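Local coordinates for protein colicin-D (Escherichia coli, PDB 5ZNM) that kills Escherichia coli and closely related bacteria by blocking protein synthesis, with this chain comprising its central domain and its C-terminal tRNase domain, at residues A[49-52]-A[57-60]; A[53-58]-A[273-278]; A[131-134]-A[140-143]; A[185-188]-A[193-196]. One frame throughout, in Å; residues are numbered along the deposited sequence.

Interaction 1: A[49-52]-A[57-60]; sequences VLNN and VQLA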
loop_
_atom_site.group_PDB
_atom_site.type_symbol
_atom_site.label_atom_id
_atom_site.label_comp_id
_atom_site.label_asym_id
_atom_site.label_seq_id
_atom_site.Cartn_x
_atom_site.Cartn_y
_atom_site.Cartn_z
ATOM N N VAL A 49 11.471 -8.163 12.194
ATOM C CA VAL A 49 10.325 -7.498 12.802
ATOM C C VAL A 49 9.101 -7.670 11.911
ATOM O O VAL A 49 9.164 -7.439 10.692
ATOM C CB VAL A 49 10.603 -6.005 13.053
ATOM C CG1 VAL A 49 9.405 -5.338 13.775
ATOM C CG2 VAL A 49 11.902 -5.835 13.821
ATOM N N LEU A 50 8.000 -8.086 12.531
ATOM C CA LEU A 50 6.653 -7.989 11.990
ATOM C C LEU A 50 5.991 -6.723 12.518
ATOM O O LEU A 50 6.054 -6.438 13.718
ATOM C CB LEU A 50 5.813 -9.199 12.405
ATOM C CG LEU A 50 6.172 -10.559 11.834
ATOM C CD1 LEU A 50 5.604 -11.672 12.706
ATOM C CD2 LEU A 50 5.637 -10.634 10.401
ATOM N N ASN A 51 5.347 -5.970 11.638
ATOM C CA ASN A 51 4.542 -4.839 12.065
ATOM C C ASN A 51 3.082 -5.259 12.118
ATOM O O ASN A 51 2.622 -6.031 11.273
ATOM C CB ASN A 51 4.725 -3.647 11.124
ATOM C CG ASN A 51 6.090 -3.014 11.256
ATOM O OD1 ASN A 51 6.743 -3.135 12.300
ATOM N ND2 ASN A 51 6.530 -2.319 10.199
ATOM N N ASN A 52 2.340 -4.755 13.110
ATOM C CA ASN A 52 0.914 -5.048 13.168
ATOM C C ASN A 52 0.078 -4.035 12.373
ATOM O O ASN A 52 -1.026 -3.684 12.778
ATOM C CB ASN A 52 0.437 -5.145 14.621
ATOM C CG ASN A 52 0.700 -6.523 15.237
ATOM O OD1 ASN A 52 0.354 -6.783 16.395
ATOM N ND2 ASN A 52 1.305 -7.405 14.466
ATOM N N VAL A 57 0.847 -6.573 3.471
ATOM C CA VAL A 57 1.867 -7.527 3.036
ATOM C C VAL A 57 3.216 -6.954 3.432
ATOM O O VAL A 57 3.470 -5.759 3.242
ATOM C CB VAL A 57 1.796 -7.765 1.514
ATOM C CG1 VAL A 57 2.912 -8.727 1.062
ATOM C CG2 VAL A 57 0.420 -8.292 1.116
ATOM N N GLN A 58 4.094 -7.796 3.981
ATOM C CA GLN A 58 5.369 -7.296 4.464
ATOM C C GLN A 58 6.491 -8.230 4.048
ATOM O O GLN A 58 6.320 -9.452 3.976
ATOM C CB GLN A 58 5.387 -7.143 5.989
ATOM C CG GLN A 58 4.468 -6.022 6.494
ATOM C CD GLN A 58 4.338 -6.030 8.017
ATOM O OE1 GLN A 58 5.301 -6.304 8.728
ATOM N NE2 GLN A 58 3.123 -5.736 8.523
ATOM N N LEU A 59 7.653 -7.635 3.805
ATOM C CA LEU A 59 8.876 -8.382 3.540
ATOM C C LEU A 59 9.961 -7.773 4.400
ATOM O O LEU A 59 10.276 -6.589 4.252
ATOM C CB LEU A 59 9.255 -8.327 2.059
ATOM C CG LEU A 59 10.591 -8.959 1.682
ATOM C CD1 LEU A 59 10.607 -10.433 2.026
ATOM C CD2 LEU A 59 10.874 -8.763 0.193
ATOM N N ALA A 60 10.505 -8.558 5.321
ATOM C CA ALA A 60 11.556 -8.082 6.202
ATOM C C ALA A 60 12.831 -8.850 5.903
ATOM O O ALA A 60 12.793 -10.050 5.613
ATOM C CB ALA A 60 11.166 -8.236 7.683
HETATM O O HOH W 1 7.600 -7.802 8.441
#
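Gln58 reaches across to Asn51 and grips its backbone at both polar atoms, although the two nearly antiparallel strands run too far apart (axes 7.7 Å) to bond main chain to main chain. Its CB already points at the opposite strand. From there CG lies beside the backbone N, and the chain beyond runs extended (chi2 171°), which carries the amide across to the other strand; along the way the side chain is packed by Val66, Thr68, Ser129 and Arg266. The carboxamide carbon CD comes to rest 3.7 Å from Asn51 O. Beyond it, OE1 receives the N-H of Asn51 at 2.9 Å, nearly straight (168°) and on a lone pair in the carbonyl plane, with the CB of Asn51 alongside at 3.6 Å. The other branch, NE2, gives one hydrogen to Asn51 O at 2.8 Å; it leaves within the amide plane of Gln58 but arrives above the plane of the Asn51 carbonyl. These two hydrogen bonds to Asn51 fix the rotation of the amide. The glutamine thus offers a donor and an acceptor as a neighbouring strand would, and it links two sheets of the central domain: 49-51 is an outer strand of a mixed four-stranded sheet, while 56-61 lies inside an antiparallel one. The side chain of Asn51 turns to another task, its OD1 bonding Thr232 OG1. On the Val49 side of the same amide, a water lies 2.8 Å from both Gln58 OE1 and Val49 O. Ala60 points its CB at the opposite strand and reaches 3.7 Å from Val49 O.

Interaction 2: A[53-58]-A[273-278]; sequences TASSVQ and GVEAVY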
loop_
_atom_site.group_PDB
_atom_site.type_symbol
_atom_site.label_atom_id
_atom_site.label_comp_id
_atom_site.label_asym_id
_atom_site.label_seq_id
_atom_site.Cartn_x
_atom_site.Cartn_y
_atom_site.Cartn_z
ATOM N N THR A 53 0.603 -3.557 11.250
ATOM C CA THR A 53 -0.177 -2.828 10.258
ATOM C C THR A 53 -1.243 -3.739 9.656
ATOM O O THR A 53 -0.920 -4.732 9.004
ATOM C CB THR A 53 0.770 -2.338 9.165
ATOM O OG1 THR A 53 1.912 -1.725 9.786
ATOM C CG2 THR A 53 0.066 -1.340 8.245
ATOM N N ALA A 54 -2.513 -3.411 9.863
ATOM C CA ALA A 54 -3.558 -4.369 9.516
ATOM C C ALA A 54 -3.682 -4.528 8.004
ATOM O O ALA A 54 -3.517 -3.566 7.245
ATOM C CB ALA A 54 -4.899 -3.936 10.105
ATOM N N SER A 55 -3.980 -5.758 7.575
ATOM C CA SER A 55 -4.264 -6.063 6.172
ATOM C C SER A 55 -3.079 -5.748 5.266
ATOM O O SER A 55 -3.252 -5.339 4.124
ATOM C CB SER A 55 -5.512 -5.320 5.679
ATOM O OG SER A 55 -6.662 -5.753 6.394
ATOM N N SER A 56 -1.861 -5.927 5.757
ATOM C CA SER A 56 -0.685 -5.530 5.002
ATOM C C SER A 56 0.094 -6.757 4.544
ATOM O O SER A 56 -0.005 -7.839 5.120
ATOM C CB SER A 56 0.210 -4.609 5.845
ATOM O OG SER A 56 0.732 -5.290 6.989
ATOM N N VAL A 57 0.847 -6.573 3.471
ATOM C CA VAL A 57 1.867 -7.527 3.036
ATOM C C VAL A 57 3.216 -6.954 3.432
ATOM O O VAL A 57 3.470 -5.759 3.242
ATOM C CB VAL A 57 1.796 -7.765 1.514
ATOM C CG1 VAL A 57 2.912 -8.727 1.062
ATOM C CG2 VAL A 57 0.420 -8.292 1.116
ATOM N N GLN A 58 4.094 -7.796 3.981
ATOM C CA GLN A 58 5.369 -7.296 4.464
ATOM C C GLN A 58 6.491 -8.230 4.048
ATOM O O GLN A 58 6.320 -9.452 3.976
ATOM C CB GLN A 58 5.387 -7.143 5.989
ATOM C CG GLN A 58 4.468 -6.022 6.494
ATOM C CD GLN A 58 4.338 -6.030 8.017
ATOM O OE1 GLN A 58 5.301 -6.304 8.728
ATOM N NE2 GLN A 58 3.123 -5.736 8.523
ATOM N N GLY A 273 -11.335 -6.033 16.355
ATOM C CA GLY A 273 -11.399 -7.438 16.011
ATOM C C GLY A 273 -10.008 -7.943 15.658
ATOM O O GLY A 273 -9.019 -7.283 15.990
ATOM N N VAL A 274 -9.905 -9.097 14.996
ATOM C CA VAL A 274 -8.610 -9.734 14.762
ATOM C C VAL A 274 -8.516 -10.249 13.332
ATOM O O VAL A 274 -9.523 -10.486 12.657
ATOM C CB VAL A 274 -8.329 -10.904 15.750
ATOM C CG1 VAL A 274 -8.302 -10.405 17.190
ATOM C CG2 VAL A 274 -9.358 -12.002 15.598
ATOM N N GLU A 275 -7.273 -10.430 12.872
ATOM C CA GLU A 275 -7.022 -10.992 11.552
ATOM C C GLU A 275 -5.814 -11.908 11.612
ATOM O O GLU A 275 -4.833 -11.613 12.302
ATOM C CB GLU A 275 -6.788 -9.904 10.485
ATOM C CG GLU A 275 -5.699 -8.926 10.809
ATOM C CD GLU A 275 -5.411 -7.966 9.655
ATOM O OE1 GLU A 275 -6.366 -7.510 8.976
ATOM O OE2 GLU A 275 -4.227 -7.662 9.438
ATOM N N ALA A 276 -5.902 -13.027 10.901
ATOM C CA ALA A 276 -4.825 -14.008 10.878
ATOM C C ALA A 276 -3.802 -13.633 9.809
ATOM O O ALA A 276 -4.163 -13.213 8.705
ATOM C CB ALA A 276 -5.378 -15.409 10.604
ATOM N N VAL A 277 -2.527 -13.785 10.151
ATOM C CA VAL A 277 -1.406 -13.448 9.283
ATOM C C VAL A 277 -0.576 -14.710 9.075
ATOM O O VAL A 277 -0.179 -15.361 10.047
ATOM C CB VAL A 277 -0.543 -12.334 9.904
ATOM C CG1 VAL A 277 0.568 -11.893 8.959
ATOM C CG2 VAL A 277 -1.399 -11.149 10.320
ATOM N N TYR A 278 -0.299 -15.040 7.818
ATOM C CA TYR A 278 0.545 -16.177 7.470
ATOM C C TYR A 278 1.954 -15.658 7.224
ATOM O O TYR A 278 2.134 -14.675 6.500
ATOM C CB TYR A 278 -0.014 -16.904 6.244
ATOM C CG TYR A 278 0.850 -18.037 5.723
ATOM C CD1 TYR A 278 1.224 -19.099 6.543
ATOM C CD2 TYR A 278 1.274 -18.056 4.399
ATOM C CE1 TYR A 278 2.001 -20.138 6.064
ATOM C CE2 TYR A 278 2.070 -19.100 3.906
ATOM C CZ TYR A 278 2.424 -20.131 4.746
ATOM O OH TYR A 278 3.196 -21.160 4.268
#
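Ala54 and Glu275 bring the two backbones closest, with CA atoms 7.7 Å apart, where the type II turn Thr53-Ser56 faces strand 274-278. A long side chain suits that distance, and glutamate provides it: its CG sits between the backbone N and the carbonyl carbon (chi1 55°), and the chain is extended beyond, delivering the carboxylate to the backbone of the turn. OE2 accepts the N-H of Ser55 at 2.7 Å along an almost straight line (173°), using its syn lone pair. The second oxygen, OE1, lies 3.1 Å from Ser55 OG, and the CA of Ala54 packs 3.4 Å from OE2. Ser55 holds the third position of the turn with positive phi (61°), a place more often given to glycine or asparagine. Glu275 belongs to the five-stranded antiparallel sheet of the central domain, in which strand 126-131 separates 274-281 from 56-61, so the carboxylate reaches past that strand to the turn leading into 56-61. Its main polar partner is Arg266 on the adjacent strand, whose NE forms a salt bridge with OE2; this would favour a negatively charged Glu275. The turn is braced from within as well: Ser56 OG donates to Thr53 O at 2.7 Å and accepts from Gln58 NE2 at 2.9 Å, with the serine oxygen in the plane of the Gln58 amide. Ser55 also packs on Ser218 of the second subunit.

Interaction 3: A[131-134]-A[140-143]; sequences SAQM and VVIE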
loop_
_atom_site.group_PDB
_atom_site.type_symbol
_atom_site.label_atom_id
_atom_site.label_comp_id
_atom_site.label_asym_id
_atom_site.label_seq_id
_atom_site.Cartn_x
_atom_site.Cartn_y
_atom_site.Cartn_z
ATOM N N SER A 131 -2.085 -11.685 4.777
ATOM C CA SER A 131 -3.288 -12.188 5.428
ATOM C C SER A 131 -3.479 -13.671 5.141
ATOM O O SER A 131 -3.362 -14.124 3.995
ATOM C CB SER A 131 -4.509 -11.399 4.970
ATOM O OG SER A 131 -4.463 -10.086 5.512
ATOM N N ALA A 132 -3.763 -14.429 6.194
ATOM C CA ALA A 132 -3.878 -15.873 6.054
ATOM C C ALA A 132 -5.214 -16.274 5.460
ATOM O O ALA A 132 -5.312 -17.324 4.821
ATOM C CB ALA A 132 -3.701 -16.554 7.410
ATOM N N GLN A 133 -6.251 -15.461 5.673
ATOM C CA GLN A 133 -7.591 -15.856 5.255
ATOM C C GLN A 133 -7.685 -15.975 3.743
ATOM O O GLN A 133 -8.436 -16.810 3.234
ATOM C CB GLN A 133 -8.615 -14.855 5.796
ATOM C CG GLN A 133 -10.067 -15.151 5.456
ATOM C CD GLN A 133 -10.524 -16.544 5.876
ATOM O OE1 GLN A 133 -10.280 -16.995 7.003
ATOM N NE2 GLN A 133 -11.216 -17.225 4.970
ATOM N N MET A 134 -6.906 -15.185 3.008
ATOM C CA MET A 134 -6.958 -15.286 1.556
ATOM C C MET A 134 -6.277 -16.541 1.024
ATOM O O MET A 134 -6.384 -16.813 -0.177
ATOM C CB MET A 134 -6.331 -14.051 0.908
ATOM C CG MET A 134 -4.861 -13.858 1.218
ATOM S SD MET A 134 -4.094 -12.659 0.108
ATOM C CE MET A 134 -3.200 -11.631 1.271
ATOM N N VAL A 140 -13.289 -22.367 3.918
ATOM C CA VAL A 140 -12.675 -22.225 5.233
ATOM C C VAL A 140 -12.695 -20.772 5.684
ATOM O O VAL A 140 -12.315 -19.870 4.927
ATOM C CB VAL A 140 -11.237 -22.773 5.240
ATOM C CG1 VAL A 140 -10.559 -22.455 6.564
ATOM C CG2 VAL A 140 -11.255 -24.274 5.012
ATOM N N VAL A 141 -13.131 -20.552 6.925
ATOM C CA VAL A 141 -12.916 -19.301 7.651
ATOM C C VAL A 141 -12.024 -19.624 8.840
ATOM O O VAL A 141 -12.375 -20.472 9.666
ATOM C CB VAL A 141 -14.230 -18.669 8.134
ATOM C CG1 VAL A 141 -13.922 -17.426 8.967
ATOM C CG2 VAL A 141 -15.125 -18.329 6.964
ATOM N N ILE A 142 -10.875 -18.958 8.926
ATOM C CA ILE A 142 -9.923 -19.231 10.001
ATOM C C ILE A 142 -10.427 -18.580 11.285
ATOM O O ILE A 142 -10.625 -17.364 11.329
ATOM C CB ILE A 142 -8.526 -18.716 9.635
ATOM C CG1 ILE A 142 -8.040 -19.397 8.347
ATOM C CG2 ILE A 142 -7.558 -18.908 10.812
ATOM C CD1 ILE A 142 -6.694 -18.889 7.817
ATOM N N GLU A 143 -10.616 -19.400 12.363
ATOM C CA GLU A 143 -11.183 -18.855 13.598
ATOM C C GLU A 143 -10.151 -18.791 14.726
ATOM O O GLU A 143 -9.349 -19.718 14.898
ATOM C CB GLU A 143 -12.375 -19.685 14.087
ATOM C CG GLU A 143 -13.282 -20.246 13.021
ATOM C CD GLU A 143 -14.333 -21.169 13.616
ATOM O OE1 GLU A 143 -14.359 -22.368 13.252
ATOM O OE2 GLU A 143 -15.123 -20.694 14.464
HETATM O O HOH W 2 -10.217 -15.599 9.321
#
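Gln133 lays its carboxamide against the backbone of residues 140-142 and passes Ile142 on the way, the two side chains running antiparallel alongside each other. CG is trans to the backbone N (chi1 -179°), and a bend at chi2 then swings the amide round to meet that backbone. OE1 takes the N-H of Ile142 at 2.8 Å, perfectly straight and within the plane of the side-chain carbonyl. From the other branch NE2 donates to Val140 O at 2.9 Å, with that oxygen lying in the amide plane. One flat group therefore bridges the two polar atoms that flank Val141, and having both branches engaged should hold the amide in this orientation. A glutamine suits this position because a single side chain supplies donor and acceptor together. OE1 has a further partner, a water 2.7 Å away that also donates to Ile142 O at 2.7 Å; the same Ile142 O is bonded by Asn225 ND2 of the second subunit. Beside the amide, Ile142 lays CD1 on Ala132 CB at 3.8 Å, a plain apolar contact, and both residues pack on Ala276. Val141, whose CB points away, rests on Thr223 of the second subunit. The contact ties together two parts of the long loop between strands 126-131 and 148-150 of the central domain, close to the subunit interface: a side-chain amide stands in for the edge of a neighbouring strand, pairing with an extended stretch that belongs to no sheet of its own.

Interaction 4: A[185-188]-A[193-196]; sequences AVRD and LDKI. With GOL (glycerol), chain M.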
loop_
_atom_site.group_PDB
_atom_site.type_symbol
_atom_site.label_atom_id
_atom_site.label_comp_id
_atom_site.label_asym_id
_atom_site.label_seq_id
_atom_site.Cartn_x
_atom_site.Cartn_y
_atom_site.Cartn_z
ATOM N N ALA A 185 2.218 -14.510 20.503
ATOM C CA ALA A 185 3.349 -13.666 20.860
ATOM C C ALA A 185 3.303 -13.315 22.344
ATOM O O ALA A 185 2.230 -13.240 22.943
ATOM C CB ALA A 185 3.351 -12.394 20.016
ATOM N N VAL A 186 4.484 -13.108 22.940
ATOM C CA VAL A 186 4.599 -12.707 24.342
ATOM C C VAL A 186 4.885 -11.216 24.407
ATOM O O VAL A 186 5.803 -10.724 23.741
ATOM C CB VAL A 186 5.705 -13.485 25.074
ATOM C CG1 VAL A 186 5.845 -12.955 26.493
ATOM C CG2 VAL A 186 5.420 -14.970 25.069
ATOM N N ARG A 187 4.109 -10.492 25.215
ATOM C CA ARG A 187 4.350 -9.070 25.401
ATOM C C ARG A 187 5.505 -8.865 26.369
ATOM O O ARG A 187 5.489 -9.382 27.492
ATOM C CB ARG A 187 3.085 -8.376 25.908
ATOM C CG ARG A 187 3.265 -6.943 26.410
ATOM C CD ARG A 187 3.509 -5.934 25.266
ATOM N NE ARG A 187 2.651 -6.139 24.095
ATOM C CZ ARG A 187 1.455 -5.577 23.905
ATOM N NH1 ARG A 187 0.920 -4.778 24.828
ATOM N NH2 ARG A 187 0.782 -5.821 22.788
ATOM N N ASP A 188 6.510 -8.120 25.923
ATOM C CA ASP A 188 7.632 -7.714 26.756
ATOM C C ASP A 188 7.247 -6.409 27.449
ATOM O O ASP A 188 7.122 -5.366 26.798
ATOM C CB ASP A 188 8.887 -7.548 25.904
ATOM C CG ASP A 188 10.120 -7.215 26.728
ATOM O OD1 ASP A 188 9.984 -6.816 27.906
ATOM O OD2 ASP A 188 11.234 -7.345 26.191
ATOM N N LEU A 193 7.123 -4.304 23.079
ATOM C CA LEU A 193 7.119 -5.127 21.875
ATOM C C LEU A 193 6.621 -6.529 22.201
ATOM O O LEU A 193 6.592 -6.953 23.359
ATOM C CB LEU A 193 8.523 -5.234 21.258
ATOM C CG LEU A 193 9.221 -3.941 20.834
ATOM C CD1 LEU A 193 10.668 -4.232 20.419
ATOM C CD2 LEU A 193 8.448 -3.229 19.717
ATOM N N ASP A 194 6.244 -7.261 21.161
ATOM C CA ASP A 194 5.891 -8.659 21.331
ATOM C C ASP A 194 6.984 -9.533 20.743
ATOM O O ASP A 194 7.811 -9.084 19.941
ATOM C CB ASP A 194 4.547 -8.983 20.682
ATOM C CG ASP A 194 3.406 -8.242 21.339
ATOM O OD1 ASP A 194 3.203 -8.413 22.566
ATOM O OD2 ASP A 194 2.728 -7.474 20.628
ATOM N N LYS A 195 6.986 -10.795 21.156
ATOM C CA LYS A 195 7.993 -11.727 20.664
ATOM C C LYS A 195 7.327 -13.042 20.315
ATOM O O LYS A 195 6.545 -13.576 21.109
ATOM C CB LYS A 195 9.097 -11.945 21.707
ATOM C CG LYS A 195 10.224 -12.880 21.261
ATOM C CD LYS A 195 11.435 -12.725 22.187
ATOM C CE LYS A 195 12.202 -14.023 22.366
ATOM N NZ LYS A 195 13.453 -13.822 23.157
ATOM N N ILE A 196 7.641 -13.545 19.124
ATOM C CA ILE A 196 7.278 -14.888 18.687
ATOM C C ILE A 196 8.566 -15.698 18.576
ATOM O O ILE A 196 9.583 -15.195 18.087
ATOM C CB ILE A 196 6.518 -14.835 17.343
ATOM C CG1 ILE A 196 5.106 -14.273 17.567
ATOM C CG2 ILE A 196 6.450 -16.195 16.691
ATOM C CD1 ILE A 196 4.463 -13.771 16.279
HETATM C C1 GOL M . 13.097 -9.157 22.747
HETATM O O1 GOL M . 13.580 -10.456 23.029
HETATM C C2 GOL M . 11.830 -8.900 23.555
HETATM O O2 GOL M . 10.980 -10.015 23.550
HETATM C C3 GOL M . 11.065 -7.707 23.001
HETATM O O3 GOL M . 11.239 -6.633 23.893
HETATM O O HOH W 3 1.129 -10.282 23.046
#
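A beta hairpin pairs strand 186-187 with strand 194-198, and this contact lies at its turn end. Val186 and Lys195 form the hydrogen-bonded pair, with Val186 N giving to Lys195 O and Lys195 N returning a more bent bond (137°) to Val186 O. Beyond them Asp188 N donates to Leu193 O at 2.8 Å, almost along the carbonyl direction. Arg187 and Asp194 make the non-hydrogen-bonded pair between, their CA atoms 4.4 Å apart, and turn their side chains to the same face. There they form a salt bridge: Arg187 NE meets Asp194 OD1 at 2.8 Å, coming from above the carboxylate plane, with the two flat groups turned 39° against each other. The arginine chain bends at chi2 (73°) and again at chi3, folding the guanidinium back so that its NE edge meets the carboxylate. A water 2.8 Å from Asp194 OD1 also reaches Ala185 O, giving that oxygen of the carboxylate a second donor. The far side of the guanidinium is held too, NH1 giving to Gln26 O. At the open strand end, Ala185 CB packs on Ile196 CG1 at 3.6 Å. On the other face Val186 and Lys195 stand exposed, and a glycerol, probably from the crystallisation liquor, lies by Lys195 and Asp188. Strand 186-187 is one of the two outer strands of its sheet within this chain, while 194-198 pairs on its other side with 207-212; Leu193 packs against helix 32-42, and Ile196 reaches Phe262 and Tyr264 of strand 262-267.

Interaction 1 is wholly buried, whereas interactions 2, 3 and 4 are partly open, and 2 and 3 border the second subunit. Interactions 1 and 2 share strand 56-61: Gln58 of interaction 1 also bonds Ser56 of the turn that Glu275 holds in interaction 2. In interactions 1, 2 and 3 a long polar side chain bonds the backbone of a segment that has no main-chain pairing with its own, by neutral amides in 1 and 3 and by a carboxylate in 2. Interaction 4 alone uses regular strand pairing, with an ion pair added. Interaction 3 meets 2 where Ala276 O probably accepts from Ala132 N, and Leu50 of interaction 1 packs on Ile196 of interaction 4.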